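Local coordinates for protein putative glycosidase ph117-related (Bacteroides thetaiotaomicron, PDB 5A7V) that probably cleaves mannosides as a member of glycoside hydrolase family GH130, binding mannose in the central pocket of a beta-propeller, at residues G143-R148 / G201-S206; P169-A174 / M227-E232; S268-C273 / N304-G309. All blocks are in the same frame, centred on the assembly; numbering follows the deposited sequence.

Contact 1: G143-R148 / G201-S206; sequences GCEDPR and GCKSGS. With MAN (alpha-D-mannopyranose), chain D; BMA (beta-D-mannopyranose), chain C; MAN (alpha-D-mannopyranose), chain E.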
loop_
_atom_site.group_PDB
_atom_site.type_symbol
_atom_site.label_atom_id
_atom_site.label_comp_id
_atom_site.label_asym_id
_atom_site.label_seq_id
_atom_site.Cartn_x
_atom_site.Cartn_y
_atom_site.Cartn_z
ATOM N N GLY A 143 -7.775 -15.313 -2.633
ATOM C CA GLY A 143 -8.048 -14.188 -3.549
ATOM C C GLY A 143 -6.889 -13.239 -3.753
ATOM O O GLY A 143 -5.719 -13.665 -3.793
ATOM N N CYS A 144 -7.246 -11.974 -3.946
ATOM C CA CYS A 144 -6.355 -10.945 -4.497
ATOM C C CYS A 144 -6.359 -9.800 -3.503
ATOM O O CYS A 144 -7.387 -9.166 -3.274
ATOM C CB CYS A 144 -6.869 -10.493 -5.872
ATOM S SG CYS A 144 -7.217 -11.873 -6.990
ATOM N N GLU A 145 -5.194 -9.540 -2.900
ATOM C CA GLU A 145 -5.088 -8.659 -1.730
ATOM C C GLU A 145 -4.216 -7.439 -1.996
ATOM O O GLU A 145 -3.283 -7.482 -2.824
ATOM C CB GLU A 145 -4.427 -9.381 -0.544
ATOM C CG GLU A 145 -5.036 -10.713 -0.206
ATOM C CD GLU A 145 -4.283 -11.496 0.842
ATOM O OE1 GLU A 145 -3.054 -11.257 1.038
ATOM O OE2 GLU A 145 -4.886 -12.454 1.437
ATOM N N ASP A 146 -4.480 -6.357 -1.294
ATOM C CA ASP A 146 -3.496 -5.295 -1.074
ATOM C C ASP A 146 -2.899 -4.696 -2.363
ATOM O O ASP A 146 -1.684 -4.690 -2.582
ATOM C CB ASP A 146 -2.367 -5.748 -0.143
ATOM C CG ASP A 146 -2.805 -6.217 1.250
ATOM O OD1 ASP A 146 -3.976 -6.066 1.601
ATOM O OD2 ASP A 146 -1.881 -6.713 1.946
ATOM N N PRO A 147 -3.787 -4.162 -3.215
ATOM C CA PRO A 147 -3.312 -3.613 -4.500
ATOM C C PRO A 147 -2.579 -2.300 -4.340
ATOM O O PRO A 147 -2.903 -1.479 -3.483
ATOM C CB PRO A 147 -4.616 -3.405 -5.298
ATOM C CG PRO A 147 -5.615 -3.061 -4.201
ATOM C CD PRO A 147 -5.235 -3.984 -3.049
ATOM N N ARG A 148 -1.604 -2.069 -5.226
ATOM C CA ARG A 148 -1.043 -0.746 -5.435
ATOM C C ARG A 148 -1.107 -0.489 -6.950
ATOM O O ARG A 148 -0.839 -1.412 -7.723
ATOM C CB ARG A 148 0.410 -0.616 -5.015
ATOM C CG ARG A 148 0.596 -0.499 -3.517
ATOM C CD ARG A 148 1.021 -1.707 -2.921
ATOM N NE ARG A 148 1.528 -1.615 -1.535
ATOM C CZ ARG A 148 1.268 -2.570 -0.681
ATOM N NH1 ARG A 148 0.513 -3.569 -0.983
ATOM N NH2 ARG A 148 1.721 -2.463 0.559
ATOM N N GLY A 201 7.593 -16.413 -0.658
ATOM C CA GLY A 201 6.507 -15.677 -0.016
ATOM C C GLY A 201 6.883 -14.202 -0.004
ATOM O O GLY A 201 7.919 -13.779 0.540
ATOM N N CYS A 202 6.073 -13.405 -0.653
ATOM C CA CYS A 202 6.345 -11.995 -0.842
ATOM C C CYS A 202 5.069 -11.202 -1.101
ATOM O O CYS A 202 4.038 -11.777 -1.468
ATOM C CB CYS A 202 7.392 -11.792 -1.950
ATOM S SG CYS A 202 6.979 -12.489 -3.559
ATOM N N LYS A 203 5.183 -9.877 -0.980
ATOM C CA LYS A 203 4.057 -8.952 -1.117
ATOM C C LYS A 203 4.559 -7.523 -1.064
ATOM O O LYS A 203 5.740 -7.305 -0.776
ATOM C CB LYS A 203 2.967 -9.211 -0.054
ATOM C CG LYS A 203 3.472 -9.142 1.405
ATOM C CD LYS A 203 2.331 -9.286 2.436
ATOM C CE LYS A 203 1.675 -10.629 2.368
ATOM N NZ LYS A 203 0.543 -10.774 3.319
ATOM N N SER A 204 3.686 -6.584 -1.357
ATOM C CA SER A 204 3.893 -5.139 -1.107
ATOM C C SER A 204 4.932 -4.516 -2.052
ATOM O O SER A 204 6.093 -4.318 -1.681
ATOM C CB SER A 204 4.207 -4.881 0.370
ATOM O OG SER A 204 3.102 -5.315 1.148
ATOM N N GLY A 205 4.470 -4.234 -3.282
ATOM C CA GLY A 205 5.327 -3.701 -4.341
ATOM C C GLY A 205 5.031 -2.268 -4.695
ATOM O O GLY A 205 3.905 -1.955 -5.137
ATOM N N SER A 206 6.027 -1.386 -4.561
ATOM C CA SER A 206 5.942 0.077 -4.785
ATOM C C SER A 206 6.814 0.474 -5.982
ATOM O O SER A 206 8.043 0.645 -5.879
ATOM C CB SER A 206 6.473 0.780 -3.529
ATOM O OG SER A 206 5.712 0.440 -2.363
HETATM C C1 MAN D . -1.318 -12.125 6.428
HETATM C C2 MAN D . -1.807 -10.746 6.304
HETATM C C3 MAN D . -3.199 -10.896 5.732
HETATM C C4 MAN D . -3.273 -11.728 4.458
HETATM C C5 MAN D . -2.490 -13.021 4.594
HETATM C C6 MAN D . -2.127 -13.630 3.256
HETATM O O1 MAN D . -1.861 -12.902 7.426
HETATM O O2 MAN D . -1.065 -9.967 5.373
HETATM O O3 MAN D . -3.815 -9.636 5.426
HETATM O O4 MAN D . -4.644 -12.058 4.171
HETATM O O5 MAN D . -1.255 -12.824 5.254
HETATM O O6 MAN D . -1.352 -12.751 2.433
HETATM C C1 BMA C . -1.353 -11.999 6.549
HETATM C C2 BMA C . -2.153 -10.708 6.340
HETATM C C3 BMA C . -3.472 -11.050 5.686
HETATM C C4 BMA C . -3.237 -11.851 4.420
HETATM C C5 BMA C . -2.242 -12.995 4.648
HETATM C C6 BMA C . -1.861 -13.710 3.365
HETATM O O1 BMA C . -0.105 -11.855 7.208
HETATM O O2 BMA C . -1.447 -9.815 5.468
HETATM O O3 BMA C . -4.301 -9.859 5.406
HETATM O O4 BMA C . -4.510 -12.375 4.008
HETATM O O5 BMA C . -1.014 -12.559 5.276
HETATM O O6 BMA C . -1.279 -12.837 2.393
HETATM C C1 MAN E . 0.542 -7.521 6.519
HETATM C C2 MAN E . 0.082 -6.510 5.447
HETATM C C3 MAN E . -1.439 -6.321 5.289
HETATM C C4 MAN E . -2.138 -6.245 6.659
HETATM C C5 MAN E . -1.161 -6.402 7.839
HETATM C C6 MAN E . -1.888 -6.491 9.200
HETATM O O1 MAN E . 1.957 -7.233 7.025
HETATM O O2 MAN E . 0.635 -6.987 4.212
HETATM O O3 MAN E . -2.050 -7.378 4.573
HETATM O O4 MAN E . -2.828 -5.012 6.679
HETATM O O5 MAN E . -0.408 -7.633 7.601
HETATM O O6 MAN E . -2.714 -7.663 9.224
HETATM O O HOH W 1 -1.137 -9.284 1.292
HETATM O O HOH W 2 0.728 -6.839 -2.103
HETATM O O HOH W 3 0.501 -5.700 0.957
#
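Arg148 lays its guanidinium against the backbone at Ser204, the main direct touch between residues 143-148 and 201-206. Ser204 CA sits 3.6 Å above one face, toward the rim, while Arg148 NH2 lies 3.2 Å from Ser204 OG. Further back along the chain, Arg148 CD rests 3.6 Å from Gly205 O. A bend at chi2 (102°) curls the arginine back over its own segment, letting NH1 donate to Asp146 O at 2.9 Å from above the carbonyl plane, 40° out of it.

The acidic groups meet the second segment mostly through water. Glu145 OE1 and Lys203 NZ are 4.3 Å apart, too far for a salt bridge, and one water closes the gap: it accepts from Lys203 NZ and donates to both Glu145 OE1 and Asp146 OD2. Another water donates to Asp146 OD2 and Ser204 OG while accepting from Arg148 NH1, in the plane of the guanidinium. A third joins Asp146 O to Ser204 N.

Sugar binding uses the same polar atoms. Two anomers of mannose modelled at one site receive a bond from Lys203 NZ to O6 (2.9 Å), and Glu145 OE1 approaches the same hydroxyl. Asp146 OD2 lies 2.7 Å from O3 of the chain E mannose; its other oxygen, OD1, is engaged by Arg93 and Asn78, which should help fix the turn of the carboxylate.

Strand 143-151 is an outermost strand of its four-stranded sheet and pairs with 157-164, whereas residues 201-206 lead into strand 205-212 of the next sheet. Arg148 ties this seam to strand 270-280, donating from NE to Gly274 O and from NH2 to Cys273 O; Ser204 OG in turn bonds Glu272.

Contact 2: P169-A174 / M227-E232; sequences PRLAIA and MYWGEE. With MAN (alpha-D-mannopyranose), chain E; SO4 (sulfate ion), chain I.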
loop_
_atom_site.group_PDB
_atom_site.type_symbol
_atom_site.label_atom_id
_atom_site.label_comp_id
_atom_site.label_asym_id
_atom_site.label_seq_id
_atom_site.Cartn_x
_atom_site.Cartn_y
_atom_site.Cartn_z
ATOM N N PRO A 169 1.861 -16.560 0.055
ATOM C CA PRO A 169 1.476 -15.285 -0.550
ATOM C C PRO A 169 2.500 -14.896 -1.593
ATOM O O PRO A 169 3.698 -14.969 -1.352
ATOM C CB PRO A 169 1.509 -14.290 0.613
ATOM C CG PRO A 169 2.421 -14.891 1.615
ATOM C CD PRO A 169 2.545 -16.362 1.352
ATOM N N ARG A 170 2.042 -14.489 -2.792
ATOM C CA ARG A 170 2.975 -14.105 -3.849
ATOM C C ARG A 170 2.656 -12.714 -4.414
ATOM O O ARG A 170 1.499 -12.399 -4.712
ATOM C CB ARG A 170 2.954 -15.111 -5.004
ATOM C CG ARG A 170 3.418 -16.510 -4.652
ATOM C CD ARG A 170 3.319 -17.452 -5.851
ATOM N NE ARG A 170 3.987 -18.740 -5.664
ATOM C CZ ARG A 170 3.432 -19.796 -5.070
ATOM N NH1 ARG A 170 2.192 -19.732 -4.605
ATOM N NH2 ARG A 170 4.101 -20.928 -4.976
ATOM N N LEU A 171 3.700 -11.915 -4.585
ATOM C CA LEU A 171 3.585 -10.612 -5.246
ATOM C C LEU A 171 3.386 -10.819 -6.764
ATOM O O LEU A 171 4.231 -11.464 -7.395
ATOM C CB LEU A 171 4.859 -9.797 -5.016
ATOM C CG LEU A 171 4.872 -8.377 -5.556
ATOM C CD1 LEU A 171 3.740 -7.528 -5.041
ATOM C CD2 LEU A 171 6.216 -7.695 -5.295
ATOM N N ALA A 172 2.279 -10.306 -7.261
ATOM C CA ALA A 172 1.888 -10.506 -8.668
ATOM C C ALA A 172 1.521 -9.206 -9.326
ATOM O O ALA A 172 1.356 -8.180 -8.703
ATOM C CB ALA A 172 0.744 -11.504 -8.755
ATOM N N ILE A 173 1.394 -9.257 -10.673
ATOM C CA ILE A 173 1.161 -8.066 -11.509
ATOM C C ILE A 173 -0.091 -8.279 -12.365
ATOM O O ILE A 173 -0.281 -9.383 -12.941
ATOM C CB ILE A 173 2.363 -7.747 -12.439
ATOM C CG1 ILE A 173 3.709 -7.741 -11.717
ATOM C CG2 ILE A 173 2.111 -6.459 -13.189
ATOM C CD1 ILE A 173 3.865 -6.631 -10.667
ATOM N N ALA A 174 -0.892 -7.246 -12.452
ATOM C CA ALA A 174 -2.002 -7.210 -13.446
ATOM C C ALA A 174 -1.977 -5.847 -14.107
ATOM O O ALA A 174 -1.517 -4.862 -13.547
ATOM C CB ALA A 174 -3.350 -7.444 -12.759
ATOM N N MET A 227 11.203 -1.038 -8.829
ATOM C CA MET A 227 10.212 -1.259 -7.786
ATOM C C MET A 227 10.922 -1.573 -6.460
ATOM O O MET A 227 11.810 -2.436 -6.415
ATOM C CB MET A 227 9.323 -2.460 -8.188
ATOM C CG MET A 227 8.247 -2.822 -7.198
ATOM S SD MET A 227 7.169 -4.172 -7.763
ATOM C CE MET A 227 8.259 -5.594 -7.901
ATOM N N TYR A 228 10.496 -0.890 -5.399
ATOM C CA TYR A 228 10.812 -1.324 -3.999
ATOM C C TYR A 228 9.739 -2.320 -3.615
ATOM O O TYR A 228 8.568 -2.116 -3.924
ATOM C CB TYR A 228 10.795 -0.112 -3.037
ATOM C CG TYR A 228 11.775 0.992 -3.397
ATOM C CD1 TYR A 228 13.064 0.992 -2.923
ATOM C CD2 TYR A 228 11.407 2.035 -4.214
ATOM C CE1 TYR A 228 13.979 1.960 -3.279
ATOM C CE2 TYR A 228 12.302 3.031 -4.558
ATOM C CZ TYR A 228 13.594 3.002 -4.079
ATOM O OH TYR A 228 14.471 3.984 -4.474
ATOM N N TRP A 229 10.114 -3.372 -2.883
ATOM C CA TRP A 229 9.118 -4.324 -2.475
ATOM C C TRP A 229 9.520 -5.013 -1.179
ATOM O O TRP A 229 10.702 -5.056 -0.847
ATOM C CB TRP A 229 8.859 -5.338 -3.637
ATOM C CG TRP A 229 10.035 -6.189 -3.929
ATOM C CD1 TRP A 229 11.074 -5.889 -4.777
ATOM C CD2 TRP A 229 10.309 -7.480 -3.397
ATOM N NE1 TRP A 229 11.996 -6.897 -4.782
ATOM C CE2 TRP A 229 11.580 -7.885 -3.918
ATOM C CE3 TRP A 229 9.672 -8.298 -2.446
ATOM C CZ2 TRP A 229 12.163 -9.104 -3.597
ATOM C CZ3 TRP A 229 10.279 -9.502 -2.113
ATOM C CH2 TRP A 229 11.528 -9.884 -2.673
ATOM N N GLY A 230 8.541 -5.588 -0.499
ATOM C CA GLY A 230 8.780 -6.435 0.656
ATOM C C GLY A 230 8.025 -6.038 1.894
ATOM O O GLY A 230 7.548 -4.924 2.011
ATOM N N GLU A 231 7.953 -7.023 2.770
ATOM C CA GLU A 231 7.286 -6.904 4.084
ATOM C C GLU A 231 8.282 -6.862 5.272
ATOM O O GLU A 231 8.238 -5.944 6.121
ATOM C CB GLU A 231 6.286 -8.058 4.231
ATOM C CG GLU A 231 5.534 -8.126 5.538
ATOM C CD GLU A 231 4.730 -9.387 5.739
ATOM O OE1 GLU A 231 4.964 -10.432 5.097
ATOM O OE2 GLU A 231 3.809 -9.341 6.590
ATOM N N GLU A 232 9.123 -7.889 5.368
ATOM C CA GLU A 232 10.062 -8.013 6.494
ATOM C C GLU A 232 11.329 -7.150 6.360
ATOM O O GLU A 232 12.029 -6.901 7.329
ATOM C CB GLU A 232 10.484 -9.471 6.678
ATOM C CG GLU A 232 9.339 -10.416 7.021
ATOM C CD GLU A 232 9.700 -11.908 7.016
ATOM O OE1 GLU A 232 10.872 -12.263 6.903
ATOM O OE2 GLU A 232 8.793 -12.726 7.128
HETATM C C1 MAN E . 0.542 -7.521 6.519
HETATM C C2 MAN E . 0.082 -6.510 5.447
HETATM C C3 MAN E . -1.439 -6.321 5.289
HETATM C C4 MAN E . -2.138 -6.245 6.659
HETATM C C5 MAN E . -1.161 -6.402 7.839
HETATM C C6 MAN E . -1.888 -6.491 9.200
HETATM O O1 MAN E . 1.957 -7.233 7.025
HETATM O O2 MAN E . 0.635 -6.987 4.212
HETATM O O3 MAN E . -2.050 -7.378 4.573
HETATM O O4 MAN E . -2.828 -5.012 6.679
HETATM O O5 MAN E . -0.408 -7.633 7.601
HETATM O O6 MAN E . -2.714 -7.663 9.224
HETATM S S SO4 I . 1.836 -23.527 -3.771
HETATM O O1 SO4 I . 1.512 -22.214 -3.196
HETATM O O2 SO4 I . 0.907 -23.834 -4.897
HETATM O O3 SO4 I . 1.729 -24.557 -2.698
HETATM O O4 SO4 I . 3.195 -23.542 -4.366
#
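Leu171 sets its methyl CD2 against both Met227 and Trp229, and this apolar touch supplies the direct contacts between the segments. It meets Met227 CE tip to tip at 3.9 Å and Trp229 CB at the same 3.9 Å. CG of the leucine stands opposite its own backbone N (chi1 -176°), which sends the branched end across to residues 227-229. Met227 runs out extended and turns only at its last torsion (64°), presenting CE. Trp229 is held from beyond the pair, by NE1 to Ala236 O and by ring contact with Phe189.

Polar groups of the two segments serve other partners. Arg170 grips a sulfate, probably from the crystallisation liquor, near the guanidinium plane: NH1 reaches O1 at 2.9 Å and NH2 reaches O4 at 2.8 Å, both bonds fairly straight. Glu231, its chain extended, places OE2 2.8 Å from the anomeric hydroxyl O1 of the chain E mannose. Pro169 touches the second mannose site.

Strand 169-176 belongs to a four-stranded antiparallel sheet and 225-229 to the mixed sheet that follows in the chain, so the leucine packs between consecutive sheets. Such apolar filling between blades, with ligand-binding residues at the inner strand and loop ends, is typical of the five-bladed beta-propeller of GH130 enzymes.

Contact 3: S268-C273 / N304-G309; sequences SQLTEC and NVYAAG. With MAN (alpha-D-mannopyranose), chain E.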
loop_
_atom_site.group_PDB
_atom_site.type_symbol
_atom_site.label_atom_id
_atom_site.label_comp_id
_atom_site.label_asym_id
_atom_site.label_seq_id
_atom_site.Cartn_x
_atom_site.Cartn_y
_atom_site.Cartn_z
ATOM N N SER A 268 10.252 -1.728 13.784
ATOM C CA SER A 268 11.141 -2.615 14.516
ATOM C C SER A 268 10.899 -4.102 14.284
ATOM O O SER A 268 11.758 -4.919 14.625
ATOM C CB SER A 268 11.118 -2.259 16.007
ATOM O OG SER A 268 9.785 -2.058 16.430
ATOM N N GLN A 269 9.706 -4.469 13.791
ATOM C CA GLN A 269 9.415 -5.842 13.389
ATOM C C GLN A 269 9.303 -5.993 11.873
ATOM O O GLN A 269 9.740 -7.025 11.333
ATOM C CB GLN A 269 8.128 -6.341 14.074
ATOM C CG GLN A 269 7.873 -7.831 13.902
ATOM C CD GLN A 269 6.809 -8.338 14.891
ATOM O OE1 GLN A 269 6.742 -7.857 16.012
ATOM N NE2 GLN A 269 5.973 -9.219 14.455
ATOM N N LEU A 270 8.714 -4.984 11.202
ATOM C CA LEU A 270 8.548 -5.012 9.713
ATOM C C LEU A 270 8.827 -3.610 9.210
ATOM O O LEU A 270 8.574 -2.599 9.904
ATOM C CB LEU A 270 7.122 -5.373 9.321
ATOM C CG LEU A 270 6.581 -6.703 9.756
ATOM C CD1 LEU A 270 5.087 -6.793 9.397
ATOM C CD2 LEU A 270 7.340 -7.873 9.185
ATOM N N THR A 271 9.319 -3.577 7.961
ATOM C CA THR A 271 9.438 -2.351 7.128
ATOM C C THR A 271 8.796 -2.692 5.776
ATOM O O THR A 271 9.472 -3.240 4.884
ATOM C CB THR A 271 10.926 -1.896 6.917
ATOM O OG1 THR A 271 11.681 -3.016 6.440
ATOM C CG2 THR A 271 11.562 -1.411 8.220
ATOM N N GLU A 272 7.522 -2.413 5.647
ATOM C CA GLU A 272 6.715 -2.971 4.562
ATOM C C GLU A 272 6.300 -1.851 3.622
ATOM O O GLU A 272 5.705 -0.852 3.986
ATOM C CB GLU A 272 5.465 -3.637 5.130
ATOM C CG GLU A 272 4.531 -4.186 4.032
ATOM C CD GLU A 272 3.497 -5.162 4.508
ATOM O OE1 GLU A 272 3.238 -5.197 5.766
ATOM O OE2 GLU A 272 2.973 -5.933 3.681
ATOM N N CYS A 273 6.670 -2.017 2.349
ATOM C CA CYS A 273 6.436 -0.972 1.320
ATOM C C CYS A 273 4.992 -0.525 1.293
ATOM O O CYS A 273 4.096 -1.334 1.429
ATOM C CB CYS A 273 6.933 -1.471 -0.042
ATOM S SG CYS A 273 8.731 -1.719 -0.098
ATOM N N ASN A 304 2.895 -3.873 18.503
ATOM C CA ASN A 304 2.315 -4.520 17.292
ATOM C C ASN A 304 1.517 -3.574 16.421
ATOM O O ASN A 304 0.937 -4.027 15.432
ATOM C CB ASN A 304 1.508 -5.773 17.705
ATOM C CG ASN A 304 2.425 -6.849 18.253
ATOM O OD1 ASN A 304 3.356 -7.264 17.568
ATOM N ND2 ASN A 304 2.232 -7.243 19.497
ATOM N N VAL A 305 1.504 -2.283 16.721
ATOM C CA VAL A 305 0.809 -1.331 15.833
ATOM C C VAL A 305 1.565 -1.187 14.511
ATOM O O VAL A 305 2.785 -1.254 14.470
ATOM C CB VAL A 305 0.619 0.037 16.530
ATOM C CG1 VAL A 305 1.902 0.836 16.599
ATOM C CG2 VAL A 305 -0.511 0.857 15.938
ATOM N N TYR A 306 0.794 -0.915 13.444
ATOM C CA TYR A 306 1.382 -0.453 12.155
ATOM C C TYR A 306 1.219 1.059 12.050
ATOM O O TYR A 306 0.095 1.581 12.077
ATOM C CB TYR A 306 0.743 -1.110 10.945
ATOM C CG TYR A 306 1.084 -2.530 10.684
ATOM C CD1 TYR A 306 0.680 -3.581 11.524
ATOM C CD2 TYR A 306 1.793 -2.885 9.523
ATOM C CE1 TYR A 306 0.960 -4.900 11.223
ATOM C CE2 TYR A 306 2.067 -4.193 9.219
ATOM C CZ TYR A 306 1.622 -5.210 10.039
ATOM O OH TYR A 306 1.859 -6.536 9.731
ATOM N N ALA A 307 2.357 1.747 11.986
ATOM C CA ALA A 307 2.411 3.187 11.806
ATOM C C ALA A 307 3.384 3.523 10.648
ATOM O O ALA A 307 4.323 2.766 10.408
ATOM C CB ALA A 307 2.829 3.882 13.105
ATOM N N ALA A 308 3.145 4.645 9.958
ATOM C CA ALA A 308 3.790 4.880 8.650
ATOM C C ALA A 308 5.058 5.709 8.784
ATOM O O ALA A 308 5.099 6.707 9.516
ATOM C CB ALA A 308 2.812 5.537 7.703
ATOM N N GLY A 309 6.058 5.315 7.998
ATOM C CA GLY A 309 7.338 6.005 7.877
ATOM C C GLY A 309 7.665 6.472 6.462
ATOM O O GLY A 309 6.871 6.233 5.524
HETATM C C1 MAN E . 0.542 -7.521 6.519
HETATM C C2 MAN E . 0.082 -6.510 5.447
HETATM C C3 MAN E . -1.439 -6.321 5.289
HETATM C C4 MAN E . -2.138 -6.245 6.659
HETATM C C5 MAN E . -1.161 -6.402 7.839
HETATM C C6 MAN E . -1.888 -6.491 9.200
HETATM O O1 MAN E . 1.957 -7.233 7.025
HETATM O O2 MAN E . 0.635 -6.987 4.212
HETATM O O3 MAN E . -2.050 -7.378 4.573
HETATM O O4 MAN E . -2.828 -5.012 6.679
HETATM O O5 MAN E . -0.408 -7.633 7.601
HETATM O O6 MAN E . -2.714 -7.663 9.224
#
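Leu270 and Tyr306 come together beside the chain E mannose, both on the antiparallel part of one mixed sheet in a GH130 beta-propeller. Methyl CD1 of the leucine lies 3.3 Å from Tyr306 OH and 3.9 Å from Tyr306 CZ, crossing the ring end obliquely. Glu272 approaches the same ring at its edge, near the plane, with OE1 3.8 Å from Tyr306 CE2.

Together the glutamate and tyrosine hold one side of the sugar. Glu272 OE2 accepts the proton of mannose O2 at 2.6 Å, and OE1 lies 2.7 Å from mannose O1. Tyr306 OH stands 2.8 Å from that same O1, which is thus shared by the phenol, this carboxylate and that of Glu231. The fully extended chain of Glu272, with CG opposite its backbone N (chi1 177°), carries the carboxylate up to span O1 and O2, while the tyrosine's first torsion (-74°) swings the ring over toward strand 270-280. OE2 has a further partner in Ser204, which would help fix the carboxylate's rotation.

At the outer edge of the contact the amides of Gln269 and Asn304 stand almost at right angles, their planes 88° apart, and both side chains rest on Lys291. That lysine belongs to strand 283-291, which lies between strands 270-280 and 306-314 and pairs antiparallel with each. Here the sheet is irregular: a classic bulge sets Gln269 and Leu270 together against the single residue Lys291, at the approach to Glu272. Tyr342 meets the Tyr306 ring edge-to-face, and Tyr342 OH is hydrogen-bonded to Asn304 O.

Contacts 1 and 2 have centres about 5 Å apart and alternate along the chain, each joining the sheet that begins with 143-151 to the sheet holding 205-212 and 225-229, which are neighbouring strands. Contact 3 follows both in sequence, its centre about 16 Å from either, on the part of the same sheet system that contains 270-280 and 306-314. Backbone bonds connect the contacts: Ser206 N with Tyr228 O joins contacts 1 and 2, and Gly230 O with Cys273 N joins contacts 2 and 3. All three reach the chain E mannose, so successive parts of the propeller converge on one pocket and each supplies a portion of its wall.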